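Local coordinates for protein 336aa long hypothetical dTDP-glucose 4,6-dehydratase (Pyrococcus horikoshii, PDB 2HUN) that binds NAD(+) in a Rossmann fold and probably acts as a dTDP-glucose 4,6-dehydratase, at residues P118-Y131 with T168-N180. Numbering follows the deposited sequence.
With NAD (nicotinamide-adenine-dinucleotide), chain C.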
loop_
_atom_site.group_PDB
_atom_site.type_symbol
_atom_site.label_atom_id
_atom_site.label_comp_id
_atom_site.label_asym_id
_atom_site.label_seq_id
_atom_site.Cartn_x
_atom_site.Cartn_y
_atom_site.Cartn_z
ATOM N N PRO A 118 -12.887 -18.678 -1.743
ATOM C CA PRO A 118 -12.225 -18.128 -0.557
ATOM C C PRO A 118 -11.360 -19.089 0.257
ATOM O O PRO A 118 -10.600 -18.654 1.119
ATOM C CB PRO A 118 -13.390 -17.554 0.251
ATOM C CG PRO A 118 -14.534 -18.442 -0.124
ATOM C CD PRO A 118 -14.353 -18.584 -1.617
ATOM N N GLU A 119 -11.453 -20.385 -0.016
ATOM C CA GLU A 119 -10.659 -21.353 0.732
ATOM C C GLU A 119 -9.316 -21.673 0.075
ATOM O O GLU A 119 -8.492 -22.387 0.651
ATOM C CB GLU A 119 -11.461 -22.640 0.926
ATOM C CG GLU A 119 -12.873 -22.376 1.414
ATOM C CD GLU A 119 -13.611 -23.639 1.797
ATOM O OE1 GLU A 119 -13.470 -24.652 1.077
ATOM O OE2 GLU A 119 -14.345 -23.615 2.810
ATOM N N VAL A 120 -9.094 -21.137 -1.121
ATOM C CA VAL A 120 -7.842 -21.383 -1.834
ATOM C C VAL A 120 -6.658 -20.821 -1.041
ATOM O O VAL A 120 -6.767 -19.766 -0.419
ATOM C CB VAL A 120 -7.865 -20.733 -3.247
ATOM C CG1 VAL A 120 -7.713 -19.226 -3.139
ATOM C CG2 VAL A 120 -6.769 -21.328 -4.117
ATOM N N ARG A 121 -5.537 -21.534 -1.048
ATOM C CA ARG A 121 -4.343 -21.079 -0.339
ATOM C C ARG A 121 -3.622 -20.088 -1.248
ATOM O O ARG A 121 -3.197 -20.443 -2.343
ATOM C CB ARG A 121 -3.437 -22.266 -0.011
ATOM C CG ARG A 121 -2.091 -21.891 0.613
ATOM C CD ARG A 121 -2.246 -21.063 1.882
ATOM N NE ARG A 121 -0.944 -20.723 2.448
ATOM C CZ ARG A 121 -0.717 -19.677 3.235
ATOM N NH1 ARG A 121 -1.708 -18.857 3.555
ATOM N NH2 ARG A 121 0.505 -19.451 3.705
ATOM N N PHE A 122 -3.480 -18.851 -0.783
ATOM C CA PHE A 122 -2.856 -17.791 -1.571
ATOM C C PHE A 122 -1.549 -17.235 -1.002
ATOM O O PHE A 122 -1.482 -16.860 0.163
ATOM C CB PHE A 122 -3.877 -16.660 -1.730
ATOM C CG PHE A 122 -3.356 -15.445 -2.441
ATOM C CD1 PHE A 122 -2.882 -15.522 -3.747
ATOM C CD2 PHE A 122 -3.406 -14.207 -1.822
ATOM C CE1 PHE A 122 -2.471 -14.369 -4.425
ATOM C CE2 PHE A 122 -3.002 -13.059 -2.483
ATOM C CZ PHE A 122 -2.533 -13.135 -3.789
ATOM N N VAL A 123 -0.512 -17.198 -1.833
ATOM C CA VAL A 123 0.775 -16.646 -1.431
ATOM C C VAL A 123 1.091 -15.476 -2.358
ATOM O O VAL A 123 1.214 -15.650 -3.568
ATOM C CB VAL A 123 1.914 -17.681 -1.532
ATOM C CG1 VAL A 123 3.257 -16.986 -1.328
ATOM C CG2 VAL A 123 1.725 -18.775 -0.480
ATOM N N HIS A 124 1.203 -14.287 -1.775
ATOM C CA HIS A 124 1.506 -13.053 -2.504
ATOM C C HIS A 124 3.006 -12.795 -2.381
ATOM O O HIS A 124 3.518 -12.600 -1.268
ATOM C CB HIS A 124 0.721 -11.892 -1.874
ATOM C CG HIS A 124 0.937 -10.566 -2.535
ATOM N ND1 HIS A 124 0.440 -10.265 -3.784
ATOM C CD2 HIS A 124 1.554 -9.445 -2.097
ATOM C CE1 HIS A 124 0.736 -9.014 -4.085
ATOM N NE2 HIS A 124 1.411 -8.493 -3.076
ATOM N N VAL A 125 3.706 -12.805 -3.518
ATOM C CA VAL A 125 5.150 -12.571 -3.542
ATOM C C VAL A 125 5.459 -11.071 -3.684
ATOM O O VAL A 125 4.983 -10.399 -4.608
ATOM C CB VAL A 125 5.826 -13.356 -4.697
ATOM C CG1 VAL A 125 7.348 -13.173 -4.637
ATOM C CG2 VAL A 125 5.488 -14.835 -4.581
ATOM N N SER A 126 6.263 -10.549 -2.764
ATOM C CA SER A 126 6.599 -9.133 -2.783
ATOM C C SER A 126 8.109 -8.909 -2.641
ATOM O O SER A 126 8.892 -9.867 -2.679
ATOM C CB SER A 126 5.821 -8.412 -1.671
ATOM O OG SER A 126 5.867 -7.005 -1.821
ATOM N N THR A 127 8.507 -7.652 -2.439
ATOM C CA THR A 127 9.924 -7.291 -2.371
ATOM C C THR A 127 10.440 -6.547 -1.142
ATOM O O THR A 127 9.696 -5.840 -0.457
ATOM C CB THR A 127 10.297 -6.437 -3.597
ATOM O OG1 THR A 127 11.644 -5.971 -3.476
ATOM C CG2 THR A 127 9.374 -5.251 -3.702
ATOM N N ASP A 128 11.741 -6.687 -0.902
ATOM C CA ASP A 128 12.410 -6.029 0.219
ATOM C C ASP A 128 12.432 -4.518 -0.009
ATOM O O ASP A 128 12.672 -3.739 0.915
ATOM C CB ASP A 128 13.845 -6.571 0.370
ATOM C CG ASP A 128 14.745 -6.256 -0.839
ATOM O OD1 ASP A 128 14.232 -6.065 -1.962
ATOM O OD2 ASP A 128 15.981 -6.217 -0.660
ATOM N N GLU A 129 12.164 -4.104 -1.245
ATOM C CA GLU A 129 12.161 -2.683 -1.569
ATOM C C GLU A 129 10.983 -1.914 -0.979
ATOM O O GLU A 129 11.026 -0.684 -0.908
ATOM C CB GLU A 129 12.199 -2.472 -3.088
ATOM C CG GLU A 129 13.559 -2.757 -3.723
ATOM C CD GLU A 129 13.596 -2.381 -5.198
ATOM O OE1 GLU A 129 13.464 -1.181 -5.515
ATOM O OE2 GLU A 129 13.746 -3.288 -6.039
ATOM N N VAL A 130 9.937 -2.614 -0.550
ATOM C CA VAL A 130 8.783 -1.917 0.020
ATOM C C VAL A 130 9.165 -1.107 1.254
ATOM O O VAL A 130 8.573 -0.068 1.518
ATOM C CB VAL A 130 7.642 -2.890 0.401
ATOM C CG1 VAL A 130 7.005 -3.462 -0.860
ATOM C CG2 VAL A 130 8.180 -4.009 1.289
ATOM N N TYR A 131 10.166 -1.579 1.992
ATOM C CA TYR A 131 10.634 -0.908 3.203
ATOM C C TYR A 131 11.548 0.296 2.979
ATOM O O TYR A 131 11.810 1.060 3.907
ATOM C CB TYR A 131 11.454 -1.871 4.057
ATOM C CG TYR A 131 10.721 -3.105 4.535
ATOM C CD1 TYR A 131 9.838 -3.044 5.615
ATOM C CD2 TYR A 131 10.941 -4.342 3.931
ATOM C CE1 TYR A 131 9.197 -4.188 6.087
ATOM C CE2 TYR A 131 10.306 -5.495 4.391
ATOM C CZ TYR A 131 9.437 -5.410 5.472
ATOM O OH TYR A 131 8.815 -6.542 5.941
ATOM N N THR A 168 -11.063 -9.194 5.644
ATOM C CA THR A 168 -12.440 -8.905 5.285
ATOM C C THR A 168 -13.224 -10.160 4.905
ATOM O O THR A 168 -14.337 -10.367 5.385
ATOM C CB THR A 168 -12.520 -7.926 4.102
ATOM O OG1 THR A 168 -11.937 -6.676 4.476
ATOM C CG2 THR A 168 -13.967 -7.702 3.696
ATOM N N TYR A 169 -12.632 -10.997 4.055
ATOM C CA TYR A 169 -13.299 -12.200 3.572
ATOM C C TYR A 169 -12.756 -13.513 4.118
ATOM O O TYR A 169 -13.007 -14.580 3.556
ATOM C CB TYR A 169 -13.246 -12.199 2.045
ATOM C CG TYR A 169 -13.818 -10.932 1.449
ATOM C CD1 TYR A 169 -15.188 -10.685 1.472
ATOM C CD2 TYR A 169 -12.984 -9.957 0.899
ATOM C CE1 TYR A 169 -15.716 -9.501 0.964
ATOM C CE2 TYR A 169 -13.500 -8.769 0.389
ATOM C CZ TYR A 169 -14.866 -8.546 0.426
ATOM O OH TYR A 169 -15.384 -7.364 -0.060
ATOM N N ASN A 170 -12.016 -13.434 5.220
ATOM C CA ASN A 170 -11.443 -14.616 5.851
ATOM C C ASN A 170 -10.707 -15.541 4.894
ATOM O O ASN A 170 -10.933 -16.751 4.883
ATOM C CB ASN A 170 -12.534 -15.403 6.580
ATOM C CG ASN A 170 -13.077 -14.655 7.774
ATOM O OD1 ASN A 170 -12.328 -14.303 8.689
ATOM N ND2 ASN A 170 -14.380 -14.400 7.774
ATOM N N LEU A 171 -9.804 -14.970 4.108
ATOM C CA LEU A 171 -9.032 -15.751 3.158
ATOM C C LEU A 171 -7.872 -16.462 3.856
ATOM O O LEU A 171 -7.570 -16.188 5.019
ATOM C CB LEU A 171 -8.491 -14.832 2.064
ATOM C CG LEU A 171 -9.533 -13.959 1.359
ATOM C CD1 LEU A 171 -8.858 -13.159 0.267
ATOM C CD2 LEU A 171 -10.638 -14.828 0.775
ATOM N N ASN A 172 -7.241 -17.387 3.139
ATOM C CA ASN A 172 -6.091 -18.128 3.646
ATOM C C ASN A 172 -4.936 -17.603 2.806
ATOM O O ASN A 172 -4.534 -18.235 1.831
ATOM C CB ASN A 172 -6.260 -19.630 3.399
ATOM C CG ASN A 172 -5.183 -20.458 4.076
ATOM O OD1 ASN A 172 -4.124 -19.945 4.441
ATOM N ND2 ASN A 172 -5.446 -21.752 4.236
ATOM N N ALA A 173 -4.409 -16.442 3.186
ATOM C CA ALA A 173 -3.341 -15.819 2.423
ATOM C C ALA A 173 -2.171 -15.293 3.240
ATOM O O ALA A 173 -2.355 -14.747 4.323
ATOM C CB ALA A 173 -3.921 -14.689 1.590
ATOM N N SER A 174 -0.968 -15.470 2.703
ATOM C CA SER A 174 0.253 -14.974 3.335
ATOM C C SER A 174 1.002 -14.146 2.293
ATOM O O SER A 174 0.732 -14.254 1.097
ATOM C CB SER A 174 1.153 -16.119 3.802
ATOM O OG SER A 174 0.558 -16.855 4.850
ATOM N N ILE A 175 1.936 -13.323 2.759
ATOM C CA ILE A 175 2.739 -12.476 1.888
ATOM C C ILE A 175 4.210 -12.785 2.144
ATOM O O ILE A 175 4.613 -12.999 3.289
ATOM C CB ILE A 175 2.519 -10.972 2.198
ATOM C CG1 ILE A 175 1.083 -10.558 1.873
ATOM C CG2 ILE A 175 3.516 -10.123 1.416
ATOM C CD1 ILE A 175 0.730 -9.168 2.392
ATOM N N THR A 176 5.005 -12.828 1.079
ATOM C CA THR A 176 6.438 -13.052 1.227
ATOM C C THR A 176 7.190 -11.833 0.680
ATOM O O THR A 176 6.728 -11.174 -0.261
ATOM C CB THR A 176 6.912 -14.313 0.459
ATOM O OG1 THR A 176 6.575 -14.192 -0.929
ATOM C CG2 THR A 176 6.249 -15.561 1.026
ATOM N N ARG A 177 8.333 -11.528 1.283
ATOM C CA ARG A 177 9.170 -10.416 0.841
ATOM C C ARG A 177 10.609 -10.915 0.863
ATOM O O ARG A 177 11.141 -11.277 1.919
ATOM C CB ARG A 177 9.002 -9.197 1.767
ATOM C CG ARG A 177 7.680 -8.451 1.585
ATOM C CD ARG A 177 7.466 -7.417 2.678
ATOM N NE ARG A 177 6.210 -6.681 2.530
ATOM C CZ ARG A 177 5.640 -6.002 3.525
ATOM N NH1 ARG A 177 6.220 -5.981 4.720
ATOM N NH2 ARG A 177 4.504 -5.344 3.329
ATOM N N CYS A 178 11.239 -10.935 -0.306
ATOM C CA CYS A 178 12.603 -11.430 -0.415
ATOM C C CYS A 178 13.578 -10.412 -0.991
ATOM O O CYS A 178 13.186 -9.439 -1.639
ATOM C CB CYS A 178 12.623 -12.672 -1.305
ATOM S SG CYS A 178 12.205 -12.274 -3.016
ATOM N N THR A 179 14.859 -10.678 -0.770
ATOM C CA THR A 179 15.923 -9.819 -1.254
ATOM C C THR A 179 16.238 -10.173 -2.705
ATOM O O THR A 179 15.417 -10.775 -3.394
ATOM C CB THR A 179 17.189 -9.990 -0.391
ATOM O OG1 THR A 179 17.647 -11.342 -0.484
ATOM C CG2 THR A 179 16.875 -9.679 1.062
ATOM N N ASN A 180 17.433 -9.821 -3.160
ATOM C CA ASN A 180 17.830 -10.077 -4.541
ATOM C C ASN A 180 18.053 -11.546 -4.883
ATOM O O ASN A 180 18.856 -12.220 -4.244
ATOM C CB ASN A 180 19.093 -9.285 -4.853
ATOM C CG ASN A 180 18.939 -7.819 -4.545
ATOM O OD1 ASN A 180 18.219 -7.097 -5.237
ATOM N ND2 ASN A 180 19.602 -7.369 -3.481
HETATM P PA NAD C . 10.354 -11.180 -14.162
HETATM O O1A NAD C . 10.311 -9.806 -14.684
HETATM O O2A NAD C . 11.449 -12.095 -14.589
HETATM O O5B NAD C . 8.969 -11.882 -14.565
HETATM C C5B NAD C . 7.681 -11.334 -14.250
HETATM C C4B NAD C . 6.695 -12.278 -14.950
HETATM O O4B NAD C . 5.338 -11.878 -14.675
HETATM C C3B NAD C . 6.873 -12.233 -16.495
HETATM O O3B NAD C . 6.879 -13.565 -17.036
HETATM C C2B NAD C . 5.703 -11.345 -16.954
HETATM O O2B NAD C . 5.236 -11.546 -18.288
HETATM C C1B NAD C . 4.641 -11.646 -15.895
HETATM N N9A NAD C . 3.666 -10.553 -15.687
HETATM C C8A NAD C . 3.908 -9.260 -15.402
HETATM N N7A NAD C . 2.751 -8.609 -15.292
HETATM C C5A NAD C . 1.761 -9.471 -15.504
HETATM C C6A NAD C . 0.341 -9.383 -15.527
HETATM N N6A NAD C . -0.322 -8.255 -15.311
HETATM N N1A NAD C . -0.374 -10.573 -15.802
HETATM C C2A NAD C . 0.307 -11.775 -16.041
HETATM N N3A NAD C . 1.644 -11.856 -16.021
HETATM C C4A NAD C . 2.346 -10.724 -15.756
HETATM O O3 NAD C . 10.575 -10.985 -12.600
HETATM P PN NAD C . 10.790 -11.925 -11.345
HETATM O O1N NAD C . 12.115 -11.464 -10.837
HETATM O O2N NAD C . 10.726 -13.357 -11.702
HETATM O O5D NAD C . 9.699 -11.424 -10.262
HETATM C C5D NAD C . 8.715 -12.272 -9.663
HETATM C C4D NAD C . 8.164 -11.577 -8.391
HETATM O O4D NAD C . 9.153 -11.565 -7.348
HETATM C C3D NAD C . 7.731 -10.128 -8.650
HETATM O O3D NAD C . 6.465 -9.903 -7.976
HETATM C C2D NAD C . 8.881 -9.291 -8.025
HETATM O O2D NAD C . 8.379 -8.032 -7.568
HETATM C C1D NAD C . 9.357 -10.208 -6.910
HETATM N N1N NAD C . 10.773 -10.039 -6.522
HETATM C C2N NAD C . 11.858 -10.382 -7.397
HETATM C C3N NAD C . 13.177 -10.203 -6.945
HETATM C C7N NAD C . 14.393 -10.562 -7.829
HETATM O O7N NAD C . 15.521 -10.552 -7.320
HETATM N N7N NAD C . 14.205 -10.887 -9.102
HETATM C C4N NAD C . 13.423 -9.689 -5.646
HETATM C C5N NAD C . 12.344 -9.356 -4.802
HETATM C C6N NAD C . 11.016 -9.527 -5.225
HETATM O O HOH W 1 -7.972 -17.609 0.489
HETATM O O HOH W 2 -7.868 -23.004 3.222
HETATM O O HOH W 3 9.174 -13.137 -1.681
HETATM O O HOH W 4 15.204 -7.282 -4.423
HETATM O O HOH W 5 17.250 -4.777 -3.009
#
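Arg177 and Tyr131 meet almost squarely on the sheet face that carries Ser126, where the Tyr131 side chain reaches back from the turn after strand 121-127; guanidinium and ring planes are 85° apart, and Arg177 NH1 gives Tyr131 OH a hydrogen bond in the plane of the guanidinium (2.9 Å). The two segments form neighbouring parallel strands of the Rossmann sheet, joined by a crossover through helix 150-168. Val130 CG2 sits over one face of the guanidinium, 3.5 Å from Arg177 NE. A salt bridge from NH2 to Asp159, which also holds Ser126 OG, grips the same group, and Tyr131 OH is itself bonded to Asn241. Phe122 N to Asn172 O, Ser174 N to Phe122 O and His124 N to Ser174 O make a regular ladder. At its start, Arg121 bends at chi2 (56°) and brings NH2 within 2.8 Å of Ser174 OG, also hydrogen-bonded to the Glu235 carbonyl, while carbonyls of Val230 and Leu231 take further N-H groups. The C-terminal strand ends line the nicotinamide site: Cys178 SG comes over one face of the ring, Ser126 O approaches near its edge, and Thr179 O lies 3.2 Å from NAD C4N, the hydride-carrying carbon.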